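Local coordinates for acetylxylan esterase A (Aspergillus awamori, PDB 5X6S), which removes acetyl side groups from the xylan backbone as a secreted serine esterase of the alpha/beta-hydrolase fold, at residues N13-G18 with S92-N97. Residues are numbered along the deposited sequence; the frame is centred on the assembly and turned at random.
Sequences NPTNVG and SNSIAN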
loop_
_atom_site.group_PDB
_atom_site.type_symbol
_atom_site.label_atom_id
_atom_site.label_comp_id
_atom_site.label_asym_id
_atom_site.label_seq_id
_atom_site.Cartn_x
_atom_site.Cartn_y
_atom_site.Cartn_z
ATOM N N ASN A 13 16.849 -9.786 -8.349
ATOM C CA ASN A 13 17.851 -8.735 -8.309
ATOM C C ASN A 13 18.823 -8.870 -9.477
ATOM O O ASN A 13 20.006 -8.927 -9.260
ATOM C CB ASN A 13 18.549 -8.742 -6.938
ATOM C CG ASN A 13 19.577 -7.620 -6.773
ATOM O OD1 ASN A 13 19.451 -6.541 -7.379
ATOM N ND2 ASN A 13 20.598 -7.863 -5.958
ATOM N N PRO A 14 18.292 -8.880 -10.719
ATOM C CA PRO A 14 19.173 -9.159 -11.869
ATOM C C PRO A 14 20.280 -8.108 -12.076
ATOM O O PRO A 14 21.348 -8.459 -12.567
ATOM C CB PRO A 14 18.186 -9.254 -13.046
ATOM C CG PRO A 14 17.025 -8.442 -12.655
ATOM C CD PRO A 14 16.887 -8.669 -11.146
ATOM N N THR A 15 20.088 -6.871 -11.599
ATOM C CA THR A 15 21.121 -5.865 -11.730
ATOM C C THR A 15 22.053 -5.831 -10.540
ATOM O O THR A 15 22.944 -4.989 -10.455
ATOM C CB THR A 15 20.545 -4.450 -12.018
ATOM O OG1 THR A 15 19.823 -3.945 -10.885
ATOM C CG2 THR A 15 19.696 -4.442 -13.307
ATOM N N ASN A 16 21.904 -6.770 -9.614
ATOM C CA ASN A 16 22.871 -6.942 -8.548
ATOM C C ASN A 16 23.107 -5.741 -7.621
ATOM O O ASN A 16 24.229 -5.473 -7.146
ATOM C CB ASN A 16 24.187 -7.471 -9.115
ATOM C CG ASN A 16 24.943 -8.281 -8.103
ATOM O OD1 ASN A 16 24.348 -9.041 -7.288
ATOM N ND2 ASN A 16 26.273 -8.178 -8.156
ATOM N N VAL A 17 22.015 -5.030 -7.328
ATOM C CA VAL A 17 22.060 -3.954 -6.347
ATOM C C VAL A 17 22.398 -4.541 -4.956
ATOM O O VAL A 17 21.867 -5.609 -4.608
ATOM C CB VAL A 17 20.699 -3.201 -6.319
ATOM C CG1 VAL A 17 20.746 -1.985 -5.435
ATOM C CG2 VAL A 17 20.275 -2.840 -7.728
ATOM N N GLY A 18 23.224 -3.856 -4.155
ATOM C CA GLY A 18 23.462 -4.296 -2.756
ATOM C C GLY A 18 22.366 -3.838 -1.797
ATOM O O GLY A 18 21.759 -2.792 -2.016
ATOM N N SER A 92 15.504 -0.016 -9.702
ATOM C CA SER A 92 14.319 0.359 -8.935
ATOM C C SER A 92 13.499 -0.838 -8.416
ATOM O O SER A 92 12.993 -0.833 -7.260
ATOM C CB SER A 92 13.467 1.321 -9.746
ATOM O OG SER A 92 13.173 0.797 -11.034
ATOM N N ASN A 93 13.374 -1.855 -9.259
ATOM C CA ASN A 93 12.738 -3.119 -8.937
ATOM C C ASN A 93 13.467 -3.821 -7.767
ATOM O O ASN A 93 12.853 -4.322 -6.870
ATOM C CB ASN A 93 12.693 -4.013 -10.168
ATOM C CG ASN A 93 11.544 -5.022 -10.177
ATOM O OD1 ASN A 93 11.085 -5.403 -11.233
ATOM N ND2 ASN A 93 11.076 -5.418 -9.029
ATOM N N SER A 94 14.788 -3.811 -7.805
ATOM C CA SER A 94 15.561 -4.342 -6.731
ATOM C C SER A 94 15.264 -3.662 -5.408
ATOM O O SER A 94 15.062 -4.344 -4.403
ATOM C CB SER A 94 17.050 -4.239 -7.077
ATOM O OG SER A 94 17.370 -5.170 -8.113
ATOM N N ILE A 95 15.238 -2.323 -5.406
ATOM C CA ILE A 95 14.956 -1.567 -4.200
ATOM C C ILE A 95 13.568 -1.929 -3.655
ATOM O O ILE A 95 13.378 -2.114 -2.432
ATOM C CB ILE A 95 15.088 -0.036 -4.446
ATOM C CG1 ILE A 95 16.562 0.314 -4.770
ATOM C CG2 ILE A 95 14.623 0.743 -3.221
ATOM C CD1 ILE A 95 16.748 1.783 -5.140
ATOM N N ALA A 96 12.599 -2.063 -4.545
ATOM C CA ALA A 96 11.251 -2.489 -4.178
ATOM C C ALA A 96 11.277 -3.815 -3.402
ATOM O O ALA A 96 10.617 -3.946 -2.350
ATOM C CB ALA A 96 10.402 -2.629 -5.396
ATOM N N ASN A 97 12.030 -4.788 -3.908
ATOM C CA ASN A 97 12.168 -6.083 -3.278
ATOM C C ASN A 97 12.851 -6.051 -1.911
ATOM O O ASN A 97 12.534 -6.853 -0.995
ATOM C CB ASN A 97 12.815 -7.066 -4.262
ATOM C CG ASN A 97 11.944 -7.364 -5.458
ATOM O OD1 ASN A 97 10.731 -7.165 -5.411
ATOM N ND2 ASN A 97 12.553 -7.800 -6.561
HETATM O O HOH W 1 17.561 -5.415 -10.672
#
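Ser94, in the first turn of helix 91-106, meets Asn13 and Val17 directly and Thr15 chiefly through a water; this is structural packing away from the annotated sites, setting the loop just before strand 18-23 of the alpha/beta-hydrolase sheet against the helix. At Ser94 the hydroxyl points into the loop and donates to Asn13 OD1, with 2.6 Å between Ser94 OG and that oxygen; the donor stands 24° from the carbonyl plane. The same OD1 accepts from the backbone, Val17 N to Asn13 OD1 being 3.0 Å, this time in the plane and on a lone pair. Asn13 reaches both because its CG lies anti to the backbone N (chi1 -177°), which carries the amide past the end of the type I turn Asn13-Asn16, to the backbone of Val17; its ND2 then donates to Val17 O at 2.9 Å. Water 1 bridges the segments, donating to Ser94 OG (2.6 Å) and accepting from Thr15 N (3.1 Å), while Thr15 OG1 is hydrogen-bonded to Asn91 ND2. Beside the polar end, Val17 CG2 packs against Ser94 CB at 3.6 Å. Ile95 turns to Met124 and Met128, and Asn97 ND2 is hydrogen-bonded to Asp12 O. Ser94 OG thus acts as donor to an amide and acceptor from water, and the Asn13 amide, its oxygen and nitrogen having different partners, should be held against flipping as it ties turn to helix.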